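Local coordinates for hypothetical protein SMU.776 (Streptococcus mutans, PDB 2B78), which probably acts as an S-adenosyl-L-methionine-dependent methyltransferase and may bind RNA, at residues L206-A212 and A229-A235; T215-S221 and M236-D242; Y222-V228 and L250-F255; V272-F276 and K312-G317; I289-S295 and I327-A333. All coordinates share one frame. Residues are numbered along the deposited sequence.

Contact 1 (L206-A212 and A229-A235)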
# COMPACT_ATOMS: atom_id res chain seq x y z
N LEU A 206 -10.14 -14.40 -1.70
CA LEU A 206 -11.38 -14.27 -2.44
C LEU A 206 -11.38 -15.20 -3.65
O LEU A 206 -12.37 -15.90 -3.92
CB LEU A 206 -11.56 -12.81 -2.88
CG LEU A 206 -11.90 -11.85 -1.72
CD1 LEU A 206 -11.66 -10.39 -2.09
CD2 LEU A 206 -13.38 -12.07 -1.35
N ILE A 207 -10.27 -15.23 -4.37
CA ILE A 207 -10.15 -16.09 -5.54
C ILE A 207 -10.24 -17.53 -5.10
O ILE A 207 -10.73 -18.39 -5.84
CB ILE A 207 -8.81 -15.88 -6.24
CG1 ILE A 207 -8.77 -14.46 -6.78
CG2 ILE A 207 -8.62 -16.92 -7.35
CD1 ILE A 207 -7.41 -14.02 -7.26
N ASN A 208 -9.78 -17.79 -3.89
CA ASN A 208 -9.79 -19.12 -3.30
C ASN A 208 -11.19 -19.65 -2.95
O ASN A 208 -11.38 -20.87 -2.78
CB ASN A 208 -8.92 -19.11 -2.06
CG ASN A 208 -7.84 -20.12 -2.13
OD1 ASN A 208 -8.13 -21.31 -2.35
ND2 ASN A 208 -6.59 -19.70 -1.94
N GLY A 209 -12.15 -18.75 -2.82
CA GLY A 209 -13.51 -19.17 -2.51
C GLY A 209 -14.10 -18.62 -1.23
O GLY A 209 -15.14 -19.10 -0.77
N SER A 210 -13.48 -17.60 -0.65
CA SER A 210 -13.99 -17.03 0.59
C SER A 210 -15.41 -16.49 0.40
O SER A 210 -16.18 -16.45 1.36
CB SER A 210 -13.07 -15.92 1.10
OG SER A 210 -13.12 -14.76 0.29
N ALA A 211 -15.75 -16.08 -0.82
CA ALA A 211 -17.08 -15.55 -1.12
C ALA A 211 -17.87 -16.45 -2.07
O ALA A 211 -18.84 -16.02 -2.70
CB ALA A 211 -16.96 -14.14 -1.71
N ALA A 212 -17.47 -17.72 -2.17
CA ALA A 212 -18.16 -18.65 -3.06
C ALA A 212 -19.66 -18.74 -2.77
O ALA A 212 -20.07 -19.00 -1.64
CB ALA A 212 -17.53 -20.04 -2.96
N ALA A 229 -11.71 -10.54 -8.13
CA ALA A 229 -11.12 -11.65 -7.38
C ALA A 229 -12.24 -12.55 -6.85
O ALA A 229 -12.23 -13.78 -7.00
CB ALA A 229 -10.28 -11.11 -6.20
N ALA A 230 -13.23 -11.92 -6.22
CA ALA A 230 -14.37 -12.66 -5.68
C ALA A 230 -15.11 -13.40 -6.80
O ALA A 230 -15.55 -14.54 -6.63
CB ALA A 230 -15.30 -11.71 -4.96
N ALA A 231 -15.26 -12.75 -7.95
CA ALA A 231 -15.94 -13.35 -9.09
C ALA A 231 -15.21 -14.62 -9.55
O ALA A 231 -15.85 -15.63 -9.89
CB ALA A 231 -16.01 -12.34 -10.25
N MET A 232 -13.88 -14.57 -9.57
CA MET A 232 -13.06 -15.71 -9.98
C MET A 232 -13.09 -16.81 -8.93
O MET A 232 -12.69 -17.95 -9.20
CB MET A 232 -11.61 -15.27 -10.21
CG MET A 232 -11.41 -14.42 -11.47
SD MET A 232 -12.01 -15.21 -12.97
CE MET A 232 -10.86 -16.60 -13.11
N GLY A 233 -13.57 -16.47 -7.74
CA GLY A 233 -13.67 -17.42 -6.65
C GLY A 233 -15.10 -17.90 -6.48
O GLY A 233 -15.47 -18.41 -5.43
N GLY A 234 -15.91 -17.68 -7.51
CA GLY A 234 -17.28 -18.15 -7.48
C GLY A 234 -18.35 -17.36 -6.75
O GLY A 234 -19.37 -17.92 -6.37
N ALA A 235 -18.12 -16.07 -6.54
CA ALA A 235 -19.12 -15.26 -5.84
C ALA A 235 -20.43 -15.28 -6.64
O ALA A 235 -20.42 -15.32 -7.88
CB ALA A 235 -18.62 -13.82 -5.67
O HOH W 1 -15.06 -16.19 -3.58

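Contact 2 (T215-S221 and M236-D242)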
# COMPACT_ATOMS: atom_id res chain seq x y z
N THR A 215 -23.12 -13.12 -2.03
CA THR A 215 -23.27 -11.83 -2.72
C THR A 215 -22.28 -10.88 -2.04
O THR A 215 -22.11 -10.91 -0.82
CB THR A 215 -24.71 -11.25 -2.60
OG1 THR A 215 -25.05 -11.05 -1.22
CG2 THR A 215 -25.72 -12.21 -3.23
N VAL A 216 -21.61 -10.05 -2.83
CA VAL A 216 -20.61 -9.15 -2.28
C VAL A 216 -20.80 -7.68 -2.63
O VAL A 216 -21.15 -7.35 -3.75
CB VAL A 216 -19.20 -9.55 -2.75
CG1 VAL A 216 -18.15 -8.62 -2.18
CG2 VAL A 216 -18.92 -10.99 -2.37
N LEU A 217 -20.56 -6.82 -1.64
CA LEU A 217 -20.62 -5.38 -1.84
C LEU A 217 -19.21 -4.86 -1.55
O LEU A 217 -18.67 -5.05 -0.46
CB LEU A 217 -21.61 -4.72 -0.89
CG LEU A 217 -21.59 -3.18 -0.94
CD1 LEU A 217 -22.15 -2.69 -2.27
CD2 LEU A 217 -22.42 -2.64 0.21
N ASN A 218 -18.61 -4.22 -2.55
CA ASN A 218 -17.26 -3.70 -2.42
C ASN A 218 -17.32 -2.17 -2.40
O ASN A 218 -17.54 -1.54 -3.42
CB ASN A 218 -16.45 -4.22 -3.60
CG ASN A 218 -15.00 -3.81 -3.56
OD1 ASN A 218 -14.47 -3.42 -2.52
ND2 ASN A 218 -14.33 -3.90 -4.70
N LEU A 219 -17.12 -1.57 -1.23
CA LEU A 219 -17.17 -0.11 -1.08
C LEU A 219 -15.80 0.54 -1.30
O LEU A 219 -14.77 0.03 -0.83
CB LEU A 219 -17.72 0.24 0.30
CG LEU A 219 -19.11 -0.34 0.60
CD1 LEU A 219 -19.53 0.01 2.02
CD2 LEU A 219 -20.13 0.18 -0.40
N PHE A 220 -15.80 1.67 -2.01
CA PHE A 220 -14.55 2.39 -2.33
C PHE A 220 -13.73 1.43 -3.20
O PHE A 220 -12.52 1.28 -3.04
CB PHE A 220 -13.76 2.73 -1.06
CG PHE A 220 -14.48 3.65 -0.12
CD1 PHE A 220 -14.58 5.01 -0.39
CD2 PHE A 220 -15.08 3.15 1.04
CE1 PHE A 220 -15.27 5.87 0.48
CE2 PHE A 220 -15.77 4.00 1.92
CZ PHE A 220 -15.87 5.37 1.63
N SER A 221 -14.43 0.79 -4.14
CA SER A 221 -13.89 -0.21 -5.06
C SER A 221 -12.65 0.16 -5.88
O SER A 221 -11.84 -0.71 -6.22
CB SER A 221 -14.99 -0.64 -6.01
OG SER A 221 -15.44 0.50 -6.73
N MET A 236 -21.54 -15.28 -5.92
CA MET A 236 -22.84 -15.31 -6.59
C MET A 236 -23.05 -14.02 -7.38
O MET A 236 -23.58 -14.04 -8.49
CB MET A 236 -23.96 -15.47 -5.58
CG MET A 236 -25.33 -15.57 -6.23
SD MET A 236 -26.68 -15.71 -5.03
CE MET A 236 -26.44 -17.42 -4.46
N ALA A 237 -22.66 -12.90 -6.78
CA ALA A 237 -22.83 -11.60 -7.42
C ALA A 237 -21.97 -10.57 -6.71
O ALA A 237 -21.58 -10.76 -5.57
CB ALA A 237 -24.30 -11.19 -7.36
N THR A 238 -21.66 -9.46 -7.38
CA THR A 238 -20.88 -8.43 -6.70
C THR A 238 -21.35 -7.06 -7.16
O THR A 238 -21.75 -6.87 -8.32
CB THR A 238 -19.37 -8.53 -6.98
OG1 THR A 238 -19.08 -8.05 -8.31
CG2 THR A 238 -18.89 -9.96 -6.85
N THR A 239 -21.32 -6.12 -6.23
CA THR A 239 -21.69 -4.75 -6.52
C THR A 239 -20.49 -3.94 -6.07
O THR A 239 -20.09 -4.00 -4.91
CB THR A 239 -22.92 -4.33 -5.72
OG1 THR A 239 -24.03 -5.16 -6.10
CG2 THR A 239 -23.25 -2.86 -6.00
N SER A 240 -19.91 -3.17 -7.00
CA SER A 240 -18.74 -2.37 -6.70
C SER A 240 -19.11 -0.89 -6.72
O SER A 240 -19.62 -0.38 -7.73
CB SER A 240 -17.66 -2.66 -7.75
OG SER A 240 -17.48 -4.06 -7.89
N VAL A 241 -18.86 -0.21 -5.61
CA VAL A 241 -19.22 1.20 -5.51
C VAL A 241 -18.05 2.15 -5.32
O VAL A 241 -17.26 2.00 -4.38
CB VAL A 241 -20.20 1.41 -4.34
CG1 VAL A 241 -20.74 2.85 -4.36
CG2 VAL A 241 -21.33 0.40 -4.41
N ASP A 242 -17.94 3.13 -6.21
CA ASP A 242 -16.88 4.13 -6.11
C ASP A 242 -17.43 5.49 -6.50
O ASP A 242 -18.29 5.59 -7.37
CB ASP A 242 -15.70 3.79 -7.02
CG ASP A 242 -14.42 4.48 -6.60
OD1 ASP A 242 -13.81 4.02 -5.61
OD2 ASP A 242 -14.03 5.49 -7.22

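Contact 3 (Y222-V228 and L250-F255)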
# COMPACT_ATOMS: atom_id res chain seq x y z
N TYR A 222 -12.53 1.45 -6.21
CA TYR A 222 -11.42 1.98 -7.01
C TYR A 222 -11.48 1.43 -8.43
O TYR A 222 -12.02 2.11 -9.33
CB TYR A 222 -10.06 1.70 -6.34
CG TYR A 222 -8.88 2.21 -7.14
CD1 TYR A 222 -8.93 3.44 -7.80
CD2 TYR A 222 -7.73 1.43 -7.31
CE1 TYR A 222 -7.87 3.88 -8.61
CE2 TYR A 222 -6.67 1.86 -8.12
CZ TYR A 222 -6.75 3.07 -8.77
OH TYR A 222 -5.74 3.46 -9.60
N THR A 223 -10.96 0.22 -8.66
CA THR A 223 -11.06 -0.38 -9.98
C THR A 223 -11.69 -1.77 -9.83
O THR A 223 -11.63 -2.61 -10.72
CB THR A 223 -9.70 -0.49 -10.71
OG1 THR A 223 -8.82 -1.37 -10.00
CG2 THR A 223 -9.06 0.88 -10.83
N ALA A 224 -12.30 -1.98 -8.67
CA ALA A 224 -13.00 -3.23 -8.35
C ALA A 224 -12.12 -4.48 -8.40
O ALA A 224 -12.61 -5.56 -8.74
CB ALA A 224 -14.18 -3.39 -9.29
N ALA A 225 -10.84 -4.35 -8.05
CA ALA A 225 -9.97 -5.52 -8.06
C ALA A 225 -10.47 -6.61 -7.09
O ALA A 225 -10.30 -7.80 -7.36
CB ALA A 225 -8.54 -5.12 -7.73
N PHE A 226 -11.07 -6.22 -5.97
CA PHE A 226 -11.60 -7.21 -5.01
C PHE A 226 -12.81 -7.92 -5.60
O PHE A 226 -13.04 -9.11 -5.35
CB PHE A 226 -12.05 -6.56 -3.69
CG PHE A 226 -10.94 -6.18 -2.76
CD1 PHE A 226 -9.96 -7.10 -2.39
CD2 PHE A 226 -10.90 -4.90 -2.20
CE1 PHE A 226 -8.96 -6.75 -1.48
CE2 PHE A 226 -9.92 -4.54 -1.29
CZ PHE A 226 -8.94 -5.47 -0.92
N SER A 227 -13.59 -7.19 -6.39
CA SER A 227 -14.78 -7.75 -7.00
C SER A 227 -14.44 -8.80 -8.05
O SER A 227 -15.07 -9.87 -8.10
CB SER A 227 -15.60 -6.63 -7.64
OG SER A 227 -15.99 -5.70 -6.64
N VAL A 228 -13.44 -8.52 -8.88
CA VAL A 228 -13.02 -9.48 -9.89
C VAL A 228 -12.44 -10.73 -9.22
O VAL A 228 -12.69 -11.85 -9.66
CB VAL A 228 -11.98 -8.84 -10.87
CG1 VAL A 228 -10.65 -8.60 -10.17
CG2 VAL A 228 -11.79 -9.74 -12.09
N LEU A 250 -12.19 1.27 -15.93
CA LEU A 250 -11.05 0.61 -15.27
C LEU A 250 -11.45 -0.67 -14.57
O LEU A 250 -10.63 -1.57 -14.40
CB LEU A 250 -10.40 1.55 -14.25
CG LEU A 250 -9.84 2.86 -14.81
CD1 LEU A 250 -9.14 3.62 -13.71
CD2 LEU A 250 -8.87 2.55 -15.94
N SER A 251 -12.70 -0.76 -14.14
CA SER A 251 -13.17 -1.96 -13.48
C SER A 251 -13.52 -3.01 -14.53
O SER A 251 -13.21 -4.19 -14.38
CB SER A 251 -14.40 -1.64 -12.61
OG SER A 251 -14.06 -0.73 -11.58
N LEU A 252 -14.16 -2.56 -15.61
CA LEU A 252 -14.55 -3.45 -16.70
C LEU A 252 -13.35 -4.17 -17.31
O LEU A 252 -13.44 -5.34 -17.74
CB LEU A 252 -15.28 -2.64 -17.79
CG LEU A 252 -16.63 -2.02 -17.42
CD1 LEU A 252 -17.11 -1.07 -18.54
CD2 LEU A 252 -17.64 -3.12 -17.18
N ALA A 253 -12.22 -3.47 -17.34
CA ALA A 253 -10.99 -4.00 -17.91
C ALA A 253 -10.51 -5.29 -17.24
O ALA A 253 -9.99 -6.16 -17.92
CB ALA A 253 -9.89 -2.96 -17.84
N HIS A 254 -10.68 -5.39 -15.93
CA HIS A 254 -10.26 -6.60 -15.21
C HIS A 254 -11.20 -7.76 -15.55
O HIS A 254 -10.77 -8.88 -15.82
CB HIS A 254 -10.32 -6.37 -13.70
CG HIS A 254 -9.39 -5.31 -13.20
ND1 HIS A 254 -9.71 -4.48 -12.15
CD2 HIS A 254 -8.14 -4.97 -13.58
CE1 HIS A 254 -8.69 -3.67 -11.90
NE2 HIS A 254 -7.73 -3.95 -12.76
N PHE A 255 -12.50 -7.47 -15.52
CA PHE A 255 -13.50 -8.49 -15.81
C PHE A 255 -13.34 -9.03 -17.22
O PHE A 255 -13.47 -10.23 -17.44
CB PHE A 255 -14.91 -7.92 -15.60
CG PHE A 255 -15.35 -7.88 -14.16
CD1 PHE A 255 -15.85 -9.03 -13.54
CD2 PHE A 255 -15.22 -6.72 -13.41
CE1 PHE A 255 -16.23 -9.01 -12.19
CE2 PHE A 255 -15.60 -6.69 -12.06
CZ PHE A 255 -16.10 -7.83 -11.45

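Contact 4 (V272-F276 and K312-G317)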
# COMPACT_ATOMS: atom_id res chain seq x y z
N VAL A 272 -20.27 6.79 -1.13
CA VAL A 272 -20.54 5.60 -0.31
C VAL A 272 -21.65 5.81 0.72
O VAL A 272 -22.42 4.89 0.98
CB VAL A 272 -19.24 5.10 0.37
CG1 VAL A 272 -19.57 4.06 1.44
CG2 VAL A 272 -18.33 4.46 -0.68
N PHE A 273 -21.73 6.99 1.31
CA PHE A 273 -22.80 7.22 2.27
C PHE A 273 -24.13 7.33 1.54
O PHE A 273 -25.17 6.90 2.05
CB PHE A 273 -22.54 8.47 3.10
CG PHE A 273 -21.48 8.28 4.15
CD1 PHE A 273 -21.72 7.44 5.25
CD2 PHE A 273 -20.24 8.88 4.02
CE1 PHE A 273 -20.72 7.21 6.20
CE2 PHE A 273 -19.23 8.66 4.97
CZ PHE A 273 -19.47 7.82 6.06
N ASP A 274 -24.10 7.88 0.33
CA ASP A 274 -25.34 7.97 -0.45
C ASP A 274 -25.77 6.56 -0.82
O ASP A 274 -26.97 6.28 -0.95
CB ASP A 274 -25.15 8.82 -1.71
CG ASP A 274 -25.10 10.31 -1.43
OD1 ASP A 274 -25.63 10.76 -0.38
OD2 ASP A 274 -24.55 11.06 -2.26
N TYR A 275 -24.80 5.66 -1.01
CA TYR A 275 -25.16 4.30 -1.36
C TYR A 275 -25.76 3.57 -0.16
O TYR A 275 -26.64 2.73 -0.32
CB TYR A 275 -23.96 3.50 -1.88
CG TYR A 275 -24.41 2.18 -2.48
CD1 TYR A 275 -24.98 2.14 -3.75
CD2 TYR A 275 -24.35 1.00 -1.74
CE1 TYR A 275 -25.51 0.95 -4.27
CE2 TYR A 275 -24.87 -0.20 -2.26
CZ TYR A 275 -25.45 -0.21 -3.52
OH TYR A 275 -25.98 -1.38 -4.04
N PHE A 276 -25.28 3.89 1.05
CA PHE A 276 -25.81 3.25 2.24
C PHE A 276 -27.29 3.58 2.33
O PHE A 276 -28.12 2.70 2.58
CB PHE A 276 -25.09 3.74 3.50
CG PHE A 276 -23.79 3.02 3.79
CD1 PHE A 276 -23.72 1.63 3.74
CD2 PHE A 276 -22.65 3.74 4.17
CE1 PHE A 276 -22.54 0.96 4.06
CE2 PHE A 276 -21.47 3.08 4.49
CZ PHE A 276 -21.41 1.69 4.44
N LYS A 312 -18.41 4.73 11.21
CA LYS A 312 -19.66 4.97 10.49
C LYS A 312 -19.83 3.98 9.34
O LYS A 312 -20.96 3.58 9.02
CB LYS A 312 -19.67 6.40 9.95
CG LYS A 312 -19.73 7.46 11.03
CD LYS A 312 -19.67 8.85 10.41
CE LYS A 312 -20.86 9.09 9.51
NZ LYS A 312 -20.90 10.50 9.03
N LEU A 313 -18.72 3.59 8.71
CA LEU A 313 -18.78 2.65 7.61
C LEU A 313 -19.22 1.29 8.14
O LEU A 313 -20.03 0.59 7.52
CB LEU A 313 -17.42 2.52 6.93
CG LEU A 313 -16.83 3.83 6.42
CD1 LEU A 313 -15.45 3.57 5.82
CD2 LEU A 313 -17.77 4.46 5.38
N ILE A 314 -18.68 0.91 9.29
CA ILE A 314 -19.02 -0.35 9.92
C ILE A 314 -20.48 -0.37 10.38
O ILE A 314 -21.20 -1.33 10.15
CB ILE A 314 -18.11 -0.62 11.14
CG1 ILE A 314 -16.67 -0.87 10.66
CG2 ILE A 314 -18.62 -1.81 11.93
CD1 ILE A 314 -16.48 -2.18 9.90
N ARG A 315 -20.90 0.72 11.03
CA ARG A 315 -22.27 0.83 11.53
C ARG A 315 -23.29 0.73 10.41
O ARG A 315 -24.22 -0.08 10.47
CB ARG A 315 -22.46 2.16 12.27
CG ARG A 315 -23.87 2.35 12.89
CD ARG A 315 -23.99 3.65 13.69
NE ARG A 315 -23.04 3.70 14.80
CZ ARG A 315 -21.88 4.34 14.78
NH1 ARG A 315 -21.50 5.01 13.69
NH2 ARG A 315 -21.09 4.31 15.85
N GLN A 316 -23.12 1.55 9.39
CA GLN A 316 -24.05 1.53 8.27
C GLN A 316 -23.95 0.26 7.43
O GLN A 316 -24.94 -0.21 6.88
CB GLN A 316 -23.86 2.80 7.44
CG GLN A 316 -24.29 4.04 8.24
CD GLN A 316 -24.38 5.30 7.39
OE1 GLN A 316 -24.84 5.25 6.24
NE2 GLN A 316 -23.96 6.43 7.95
N GLY A 317 -22.75 -0.30 7.34
CA GLY A 317 -22.58 -1.54 6.60
C GLY A 317 -23.36 -2.66 7.26
O GLY A 317 -23.99 -3.49 6.60
O HOH W 2 -26.26 6.90 4.71

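Contact 5 (I289-S295 and I327-A333)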
# COMPACT_ATOMS: atom_id res chain seq x y z
N ILE A 289 -19.44 -7.66 2.88
CA ILE A 289 -19.22 -6.25 2.58
C ILE A 289 -17.74 -5.93 2.77
O ILE A 289 -17.18 -6.16 3.85
CB ILE A 289 -20.07 -5.32 3.48
CG1 ILE A 289 -21.56 -5.56 3.22
CG2 ILE A 289 -19.74 -3.86 3.17
CD1 ILE A 289 -22.47 -4.75 4.11
N ILE A 290 -17.11 -5.44 1.71
CA ILE A 290 -15.70 -5.10 1.78
C ILE A 290 -15.64 -3.59 1.88
O ILE A 290 -16.30 -2.89 1.12
CB ILE A 290 -14.96 -5.56 0.52
CG1 ILE A 290 -15.07 -7.09 0.40
CG2 ILE A 290 -13.50 -5.10 0.58
CD1 ILE A 290 -14.49 -7.67 -0.88
N ILE A 291 -14.88 -3.09 2.85
CA ILE A 291 -14.74 -1.66 3.07
C ILE A 291 -13.25 -1.32 2.98
O ILE A 291 -12.45 -1.84 3.76
CB ILE A 291 -15.31 -1.30 4.46
CG1 ILE A 291 -16.70 -1.91 4.61
CG2 ILE A 291 -15.34 0.21 4.64
CD1 ILE A 291 -17.33 -1.74 5.98
N ASP A 292 -12.89 -0.45 2.05
CA ASP A 292 -11.49 -0.10 1.86
C ASP A 292 -11.31 1.33 1.36
O ASP A 292 -10.92 1.55 0.22
CB ASP A 292 -10.86 -1.10 0.88
CG ASP A 292 -9.37 -0.90 0.71
OD1 ASP A 292 -8.67 -0.69 1.72
OD2 ASP A 292 -8.89 -0.99 -0.44
N PRO A 293 -11.60 2.32 2.22
CA PRO A 293 -11.48 3.74 1.85
C PRO A 293 -10.04 4.11 1.50
O PRO A 293 -9.10 3.66 2.14
CB PRO A 293 -11.99 4.47 3.10
CG PRO A 293 -11.66 3.51 4.20
CD PRO A 293 -12.05 2.18 3.61
N PRO A 294 -9.86 4.94 0.46
CA PRO A 294 -8.54 5.40 -0.02
C PRO A 294 -7.72 6.10 1.05
O PRO A 294 -8.25 6.90 1.83
CB PRO A 294 -8.90 6.35 -1.16
CG PRO A 294 -10.25 5.90 -1.60
CD PRO A 294 -10.94 5.59 -0.30
N SER A 295 -6.42 5.81 1.08
CA SER A 295 -5.54 6.44 2.04
C SER A 295 -4.87 7.62 1.35
O SER A 295 -4.07 8.34 1.97
CB SER A 295 -4.47 5.45 2.52
OG SER A 295 -5.04 4.24 3.02
N ILE A 327 -17.66 -9.05 7.17
CA ILE A 327 -17.18 -7.72 6.84
C ILE A 327 -15.67 -7.84 6.72
O ILE A 327 -15.02 -8.45 7.58
CB ILE A 327 -17.50 -6.69 7.94
CG1 ILE A 327 -19.01 -6.46 8.03
CG2 ILE A 327 -16.80 -5.37 7.64
CD1 ILE A 327 -19.39 -5.30 8.92
N ILE A 328 -15.12 -7.30 5.65
CA ILE A 328 -13.68 -7.30 5.45
C ILE A 328 -13.34 -5.82 5.54
O ILE A 328 -13.59 -5.05 4.62
CB ILE A 328 -13.31 -7.86 4.06
CG1 ILE A 328 -13.70 -9.34 4.01
CG2 ILE A 328 -11.81 -7.70 3.80
CD1 ILE A 328 -13.43 -10.00 2.68
N ALA A 329 -12.84 -5.41 6.71
CA ALA A 329 -12.48 -4.02 6.96
C ALA A 329 -11.01 -3.79 6.71
O ALA A 329 -10.14 -4.28 7.45
CB ALA A 329 -12.82 -3.64 8.41
N SER A 330 -10.73 -3.02 5.66
CA SER A 330 -9.37 -2.72 5.25
C SER A 330 -9.02 -1.24 5.33
O SER A 330 -9.89 -0.37 5.24
CB SER A 330 -9.16 -3.23 3.82
OG SER A 330 -8.03 -2.64 3.22
N THR A 331 -7.74 -0.96 5.52
CA THR A 331 -7.26 0.42 5.58
C THR A 331 -5.76 0.40 5.36
O THR A 331 -5.07 -0.53 5.80
CB THR A 331 -7.56 1.10 6.94
OG1 THR A 331 -7.07 2.45 6.91
CG2 THR A 331 -6.87 0.36 8.09
N ASN A 332 -5.26 1.42 4.67
CA ASN A 332 -3.82 1.55 4.40
C ASN A 332 -3.29 2.76 5.16
O ASN A 332 -2.17 3.22 4.90
CB ASN A 332 -3.55 1.76 2.90
CG ASN A 332 -3.60 0.47 2.11
OD1 ASN A 332 -2.90 -0.50 2.42
ND2 ASN A 332 -4.42 0.45 1.06
N ALA A 333 -4.09 3.28 6.10
CA ALA A 333 -3.71 4.45 6.89
C ALA A 333 -2.52 4.17 7.80
O ALA A 333 -2.66 3.46 8.80
CB ALA A 333 -4.89 4.92 7.72

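Contact 1 (L206-A212 and A229-A235)
Ile207, Gly233 and Ala229 lose the most surface here, and they make up much of the fit of two helix ends. Ile207 lies along helix 225-232: its CG1 sits 3.7 Å from Ala229 CB, while its CA makes a CA-H...O contact of 3.4 Å with Ala229 O. Gly233 meets backbone instead, its CA lying 3.4 Å from Leu206 O (173° at the hydrogen) and 3.2 Å from Ile207 O; a modelled CB would come within 1.9 Å of Leu206 O, so the approach depends on glycine. Beside Ile207, Leu206 CB packs 3.9 Å from Ala229 CB. A water bridges the two segments, donating to Leu206 O (2.7 Å) and, weakly, to Gly233 O (2.9 Å) while accepting from Ala211 N (2.8 Å). Further on, Ala211 O takes a CA-H...O contact of 3.2 Å from Ala235 CA. Positive phi at Gly209 and Gly234 marks the C-prime residue of a Schellman motif in each segment, so what meets here is two Schellman-terminated helices of a Rossmann-like methyltransferase domain.

Contact 2 (T215-S221 and M236-D242)
Backbone hydrogen bonds define the pairing. Val216 N donates to Ala237 O, Thr239 N to Val216 O and Asn218 N to Thr239 O, each 2.8 Å, and Val241 N donates to Asn218 O at 2.9 Å, the parallel pattern expected from strand axes 4.6 Å apart and 12° from alignment. Beyond the ladder Val241 O receives Ser221 N at 3.1 Å and, weakly, Phe220 N at 2.8 Å. CA-H...O contacts supplement these bonds, the shortest from Thr238 CA to Val216 O at 3.2 Å. The strands are the first two of the Rossmann-like sheet, joined by helix 225-232 in a beta-alpha-beta crossover. Apolar packing lies on the face of Leu217, Leu219 and Val241, where Leu217 CD1 reaches Val241 CG2 at 3.8 Å and helix 272-281 covers the strands. On the other face polar groups gather: Asn218 and Ser240 both hydrogen-bond Ser227. At the strand's end Asp242, a residue of the S-adenosyl-L-homocysteine site, empty in this chain, accepts from the backbone of Tyr222 and Ala244.

Contact 3 (Y222-V228 and L250-F255)
His254, with chi1 in the m well and chi2 at 145°, places its ring beside the turn preceding helix 225-232. Its ND1 donates a weak hydrogen bond to Thr223 O (3.0 Å, 125°), while NE2 bonds Asn184 O. Thr223 adopts the p rotamer, which puts its OG1 at the imidazole edge, 3.0 Å from His254 CE1, and its CG2 3.7 Å from Leu250 CB; OG1 hydrogen-bonds Gly194 O. The same Thr223 O receives a CA-H...O contact from Ser251 CA at 3.2 Å. Ala224, the N-cap residue, has a left-handed backbone (59/32) and directs its CB at Ser251 OG, 3.5 Å away, a hydroxyl hydrogen-bonded to Ser247 O. Val228, also p, packs with CG2 4.0 Å from His254 CB, its CB over one face of the Phe255 ring, 4.3 Å from Phe255 CZ. Helices 225-232 and 247-257 are joined on one side of the sheet, with Ser227 and Ala224 resting on strand 237-242, Tyr183 of strand 181-185 against Val228 and His254, and Phe226 turned to helix 200-210.

Contact 4 (V272-F276 and K312-G317)
Two helices that cover the same face of the Rossmann-like sheet, 272-281 and 306-319, run nearly side by side here, at 21° between local axes. Their closest approach of 10.7 Å is wide, so large side chains must fill the gap. Leu313 supplies one bump: its CD2 enters a hollow lined by Val272 (of the S-adenosyl-L-homocysteine site), Phe273 and Phe276, reaching Phe273 CZ at 3.8 Å, Phe276 CE2 at 4.0 Å and Val272 CG1 at 4.4 Å. Phe276 reaches back into the second helix, where its CZ comes 3.5 Å from Leu313 O and its CE1 3.5 Å from Gly317 N; Gly317, with no side chain, leaves the helix surface open there, so the ring reaches backbone atoms. Gln316 closes over the aromatic: its CB stands 3.6 Å from the Phe276 ring centroid and 11° off the normal, a CH-pi contact. Phe273 fills the outer end of the groove. Lys312 NZ lies 4.6 Å from its centroid in an off-centre cation-pi contact, and Gln316 NE2 meets its edge, 3.7 Å from CD1. Gln316 OE1 also accepts a hydrogen bond from Arg280. A water donates to both Gln316 OE1 (2.7 Å) and the backbone Phe273 O (2.9 Å).

Contact 5 (I289-S295 and I327-A333)
A very short side-chain hydrogen bond, Ser330 OG to Asp292 OD1 at 2.5 Å, joins the two strands just where the first one ends. Asp292 is also held by its other oxygen, OD2, which bonds Gln199. Before this point the pairing is regular: Ile328 N donates to Ile289 O (3.0 Å), Ile291 N to Ile328 O (2.9 Å) and Ser330 N to Ile291 O (2.8 Å), with local axes 4.8 Å apart and only 6° from parallel. The next rung cannot form because Pro293 has no amide hydrogen, and its CD instead sits 3.7 Å from Ser330 O. That oxygen lies 3.3 Å from Ile291 O, and Tyr310 OH hydrogen-bonds Ser330 O and, weakly, Ile291 O. Helix 306-319, which carries Tyr310, links these strands in a beta-alpha-beta crossover, and the Asp-Pro-Pro-Ser run from Asp292 to Ser295 resembles the motif IV that follows the fourth strand in many Rossmann-fold methyltransferases. On the face turned to this helix, Ile291 CD1 packs against Ile327 CG2 at 4.0 Å; on the other face Ile290 CG1 meets Ile328 CD1, also at 4.0 Å. Past the strands, Asn332 N donates a weak bond to Ser295 OG (3.3 Å), an atom whose placement is less sure, and Thr331 OG1 accepts from Ala333 N at 3.2 Å, forming an ST turn.

Overall arrangement
Contacts 2 and 5 lie in one sheet, with centres 12 Å apart and probable hydrogen bonds from Ile290 N to Leu217 O (2.7 Å) and from Leu219 N to Ile290 O (2.8 Å). Contacts 1 and 3 share helix 225-232 on one side of it; contact 4 covers the other, its nearest atoms about 15 Å from contact 1. Ser227 OG to Ser240 OG at 2.5 Å, a probable hydrogen bond, ties contact 3 to contact 2. The S-adenosyl-L-homocysteine site, empty in this chain, involves Asp242 of contact 2 and Val272 of contact 4, side chains about 7 Å apart; Phe220 CZ touches Val272 CG2 at 3.5 Å. Contact 1 lies away from that site.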